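Local structure of insulinase family protease (Yersinia pestis, 3GO9) at residues A[345-356]-A[457-466]. The protein probably hydrolyses peptide bonds as a protease of the insulinase (M16) family. Residues are numbered along the deposited sequence; the frame is centred on the assembly and turned at random.
Sequences MTFVARELAALR and LQEIYNGIMA. With ZN (zinc ion), chain D.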
loop_
_atom_site.group_PDB
_atom_site.type_symbol
_atom_site.label_atom_id
_atom_site.label_comp_id
_atom_site.label_asym_id
_atom_site.label_seq_id
_atom_site.Cartn_x
_atom_site.Cartn_y
_atom_site.Cartn_z
HETATM N N MSE A 345 1.271 -18.627 -22.261
HETATM C CA MSE A 345 1.872 -19.200 -21.077
HETATM C C MSE A 345 3.185 -19.928 -21.397
HETATM O O MSE A 345 4.178 -19.795 -20.685
HETATM C CB MSE A 345 0.928 -20.158 -20.405
HETATM C CG MSE A 345 1.503 -20.773 -19.145
HETATM SE SE MSE A 345 0.407 -22.195 -18.325
HETATM C CE MSE A 345 0.710 -23.593 -19.618
ATOM N N THR A 346 3.174 -20.688 -22.493
ATOM C CA THR A 346 4.367 -21.419 -22.941
ATOM C C THR A 346 5.521 -20.452 -23.240
ATOM O O THR A 346 6.680 -20.711 -22.862
ATOM C CB THR A 346 4.020 -22.321 -24.168
ATOM O OG1 THR A 346 3.118 -23.368 -23.749
ATOM C CG2 THR A 346 5.301 -22.946 -24.735
ATOM N N PHE A 347 5.207 -19.332 -23.892
ATOM C CA PHE A 347 6.184 -18.283 -24.192
ATOM C C PHE A 347 6.850 -17.813 -22.909
ATOM O O PHE A 347 8.066 -17.771 -22.813
ATOM C CB PHE A 347 5.516 -17.069 -24.867
ATOM C CG PHE A 347 6.401 -15.852 -24.887
ATOM C CD1 PHE A 347 7.512 -15.811 -25.725
ATOM C CD2 PHE A 347 6.173 -14.774 -24.053
ATOM C CE1 PHE A 347 8.350 -14.700 -25.746
ATOM C CE2 PHE A 347 7.039 -13.642 -24.060
ATOM C CZ PHE A 347 8.123 -13.619 -24.890
ATOM N N VAL A 348 6.051 -17.450 -21.915
ATOM C CA VAL A 348 6.631 -16.976 -20.644
ATOM C C VAL A 348 7.379 -18.103 -19.899
ATOM O O VAL A 348 8.432 -17.870 -19.354
ATOM C CB VAL A 348 5.574 -16.304 -19.741
ATOM C CG1 VAL A 348 6.171 -15.935 -18.395
ATOM C CG2 VAL A 348 5.016 -15.057 -20.426
ATOM N N ALA A 349 6.801 -19.294 -19.835
ATOM C CA ALA A 349 7.390 -20.406 -19.077
ATOM C C ALA A 349 8.735 -20.780 -19.678
ATOM O O ALA A 349 9.678 -21.123 -18.973
ATOM C CB ALA A 349 6.502 -21.613 -19.093
ATOM N N ARG A 350 8.878 -20.665 -20.986
ATOM C CA ARG A 350 10.196 -20.987 -21.562
ATOM C C ARG A 350 11.224 -19.922 -21.219
ATOM O O ARG A 350 12.406 -20.235 -21.040
ATOM C CB ARG A 350 10.061 -21.204 -23.068
ATOM C CG ARG A 350 9.334 -22.544 -23.401
ATOM C CD ARG A 350 9.178 -22.781 -24.852
ATOM N NE ARG A 350 9.139 -21.495 -25.523
ATOM C CZ ARG A 350 9.754 -21.196 -26.654
ATOM N NH1 ARG A 350 10.445 -22.107 -27.326
ATOM N NH2 ARG A 350 9.636 -19.956 -27.132
ATOM N N GLU A 351 10.792 -18.677 -21.084
ATOM C CA GLU A 351 11.711 -17.634 -20.590
ATOM C C GLU A 351 12.147 -17.901 -19.141
ATOM O O GLU A 351 13.322 -17.788 -18.783
ATOM C CB GLU A 351 11.097 -16.261 -20.624
ATOM C CG GLU A 351 10.904 -15.735 -21.980
ATOM C CD GLU A 351 12.208 -15.704 -22.756
ATOM O OE1 GLU A 351 13.174 -15.146 -22.209
ATOM O OE2 GLU A 351 12.250 -16.264 -23.887
ATOM N N LEU A 352 11.182 -18.232 -18.305
ATOM C CA LEU A 352 11.512 -18.540 -16.910
ATOM C C LEU A 352 12.469 -19.751 -16.761
ATOM O O LEU A 352 13.399 -19.715 -15.969
ATOM C CB LEU A 352 10.273 -18.753 -16.084
ATOM C CG LEU A 352 9.263 -17.599 -16.008
ATOM C CD1 LEU A 352 8.078 -18.137 -15.189
ATOM C CD2 LEU A 352 9.827 -16.300 -15.468
ATOM N N ALA A 353 12.253 -20.778 -17.572
ATOM C CA ALA A 353 13.099 -21.956 -17.563
ATOM C C ALA A 353 14.529 -21.582 -17.964
ATOM O O ALA A 353 15.489 -22.055 -17.352
ATOM C CB ALA A 353 12.568 -22.987 -18.457
ATOM N N ALA A 354 14.646 -20.771 -19.000
ATOM C CA ALA A 354 15.976 -20.333 -19.467
ATOM C C ALA A 354 16.658 -19.442 -18.445
ATOM O O ALA A 354 17.860 -19.599 -18.155
ATOM C CB ALA A 354 15.856 -19.611 -20.857
ATOM N N LEU A 355 15.915 -18.516 -17.852
ATOM C CA LEU A 355 16.492 -17.627 -16.851
ATOM C C LEU A 355 16.895 -18.364 -15.568
ATOM O O LEU A 355 17.936 -18.055 -14.967
ATOM C CB LEU A 355 15.548 -16.469 -16.518
ATOM C CG LEU A 355 15.383 -15.403 -17.634
ATOM C CD1 LEU A 355 14.079 -14.576 -17.399
ATOM C CD2 LEU A 355 16.620 -14.500 -17.798
ATOM N N ARG A 356 16.080 -19.321 -15.177
ATOM C CA ARG A 356 16.422 -20.207 -14.045
ATOM C C ARG A 356 17.748 -20.924 -14.286
ATOM O O ARG A 356 18.579 -21.049 -13.370
ATOM C CB ARG A 356 15.327 -21.236 -13.811
ATOM C CG ARG A 356 15.484 -21.968 -12.508
ATOM C CD ARG A 356 14.406 -23.032 -12.363
ATOM N NE ARG A 356 14.452 -23.987 -13.470
ATOM C CZ ARG A 356 13.541 -24.932 -13.692
ATOM N NH1 ARG A 356 12.530 -25.109 -12.854
ATOM N NH2 ARG A 356 13.674 -25.739 -14.744
ATOM N N LEU A 457 -3.469 -27.264 -17.432
ATOM C CA LEU A 457 -2.596 -26.143 -17.741
ATOM C C LEU A 457 -1.319 -26.271 -16.904
ATOM O O LEU A 457 -0.211 -26.069 -17.400
ATOM C CB LEU A 457 -3.339 -24.837 -17.445
ATOM C CG LEU A 457 -2.739 -23.554 -17.980
ATOM C CD1 LEU A 457 -2.711 -23.533 -19.515
ATOM C CD2 LEU A 457 -3.518 -22.355 -17.425
ATOM N N GLN A 458 -1.500 -26.651 -15.635
ATOM C CA GLN A 458 -0.407 -26.866 -14.706
ATOM C C GLN A 458 0.548 -27.959 -15.179
ATOM O O GLN A 458 1.744 -27.818 -15.006
ATOM C CB GLN A 458 -0.925 -27.239 -13.310
ATOM C CG GLN A 458 0.157 -27.456 -12.236
ATOM C CD GLN A 458 0.744 -26.185 -11.678
ATOM O OE1 GLN A 458 0.020 -25.355 -11.112
ATOM N NE2 GLN A 458 2.052 -26.013 -11.829
ATOM N N GLU A 459 0.004 -29.046 -15.737
ATOM C CA GLU A 459 0.830 -30.121 -16.287
ATOM C C GLU A 459 1.716 -29.646 -17.434
ATOM O O GLU A 459 2.917 -29.951 -17.463
ATOM C CB GLU A 459 -0.050 -31.285 -16.740
ATOM C CG GLU A 459 -0.777 -31.981 -15.589
ATOM C CD GLU A 459 -1.612 -33.153 -16.065
ATOM O OE1 GLU A 459 -1.379 -33.656 -17.192
ATOM O OE2 GLU A 459 -2.496 -33.582 -15.311
ATOM N N ILE A 460 1.120 -28.878 -18.363
ATOM C CA ILE A 460 1.839 -28.263 -19.486
ATOM C C ILE A 460 2.971 -27.374 -18.972
ATOM O O ILE A 460 4.121 -27.483 -19.390
ATOM C CB ILE A 460 0.863 -27.456 -20.398
ATOM C CG1 ILE A 460 -0.064 -28.400 -21.167
ATOM C CG2 ILE A 460 1.599 -26.565 -21.389
ATOM C CD1 ILE A 460 -1.230 -27.694 -21.888
ATOM N N TYR A 461 2.644 -26.521 -18.016
ATOM C CA TYR A 461 3.599 -25.643 -17.369
ATOM C C TYR A 461 4.718 -26.448 -16.714
ATOM O O TYR A 461 5.911 -26.145 -16.887
ATOM C CB TYR A 461 2.890 -24.761 -16.313
ATOM C CG TYR A 461 3.836 -23.827 -15.602
ATOM C CD1 TYR A 461 4.145 -22.577 -16.119
ATOM C CD2 TYR A 461 4.416 -24.176 -14.385
ATOM C CE1 TYR A 461 5.016 -21.744 -15.465
ATOM C CE2 TYR A 461 5.258 -23.362 -13.732
ATOM C CZ TYR A 461 5.574 -22.139 -14.274
ATOM O OH TYR A 461 6.416 -21.287 -13.638
ATOM N N ASN A 462 4.338 -27.472 -15.953
ATOM C CA ASN A 462 5.365 -28.318 -15.300
ATOM C C ASN A 462 6.335 -28.935 -16.307
ATOM O O ASN A 462 7.531 -29.050 -16.046
ATOM C CB ASN A 462 4.700 -29.404 -14.460
ATOM C CG ASN A 462 4.059 -28.848 -13.205
ATOM O OD1 ASN A 462 4.290 -27.685 -12.818
ATOM N ND2 ASN A 462 3.253 -29.682 -12.542
ATOM N N GLY A 463 5.821 -29.286 -17.482
ATOM C CA GLY A 463 6.664 -29.860 -18.537
ATOM C C GLY A 463 7.788 -28.919 -18.947
ATOM O O GLY A 463 8.933 -29.325 -19.097
ATOM N N ILE A 464 7.454 -27.634 -19.083
ATOM C CA ILE A 464 8.434 -26.634 -19.523
ATOM C C ILE A 464 9.433 -26.343 -18.429
ATOM O O ILE A 464 10.624 -26.137 -18.685
ATOM C CB ILE A 464 7.745 -25.340 -19.973
ATOM C CG1 ILE A 464 6.853 -25.607 -21.191
ATOM C CG2 ILE A 464 8.782 -24.243 -20.266
ATOM C CD1 ILE A 464 5.735 -24.589 -21.341
HETATM N N MSE A 465 8.956 -26.288 -17.199
HETATM C CA MSE A 465 9.811 -25.973 -16.089
HETATM C C MSE A 465 10.706 -27.163 -15.618
HETATM O O MSE A 465 11.623 -26.963 -14.832
HETATM C CB MSE A 465 8.971 -25.449 -14.931
HETATM C CG MSE A 465 8.368 -24.070 -15.111
HETATM SE SE MSE A 465 9.531 -22.653 -15.876
HETATM C CE MSE A 465 10.845 -22.630 -14.890
ATOM N N ALA A 466 10.434 -28.378 -16.094
ATOM C CA ALA A 466 11.359 -29.522 -15.924
ATOM C C ALA A 466 12.628 -29.297 -16.754
ATOM O O ALA A 466 13.701 -29.049 -16.209
ATOM C CB ALA A 466 10.664 -30.860 -16.357
HETATM ZN ZN ZN D . 15.074 -14.933 -22.757
HETATM O O HOH W 1 16.112 -16.494 -22.098
#
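Met345 packs against Leu457 and Ile460 where two helix segments, 345-356 and 457-465, cross at -32° with their axes 9.1 Å apart. Met345, Met465 and Ile464 together bury nearly half of the contact surface, and both methionines are selenomethionines. A long, flexible, apolar chain suits position 345: its extended first two torsions carry it on toward the other helix, and the bend at chi3 (72°) sets CE against Leu457 and Ile460, tightly so at Leu457 CD1, 3.4 Å away. Two residues of the second helix pack as knobs into holes on the first. Ile464 enters among Thr346, Ala349, Arg350 and Ala353, its branches dividing the work: CG2 rests 3.7 Å from Ala349 CB while CD1 reaches Thr346. The small alanines leave room for this beta-branched side chain. Met465, flexible and unbranched, folds back at chi2 and chi3 among Ala349, Leu352, Ala353 and Arg356, placing CE 3.6 Å from Ala353 N and over one guanidinium face of Arg356. That guanidinium also reaches the backbone carbonyl of Met465, NH1 donating a weak hydrogen bond of 2.9 Å to Met465 O. On the sheet side, Met345 touches Leu269 and Leu352 touches Leu271 of strand 267-276, while helices 283-309 and 424-435 pack against Leu352 through Leu299 and Leu435.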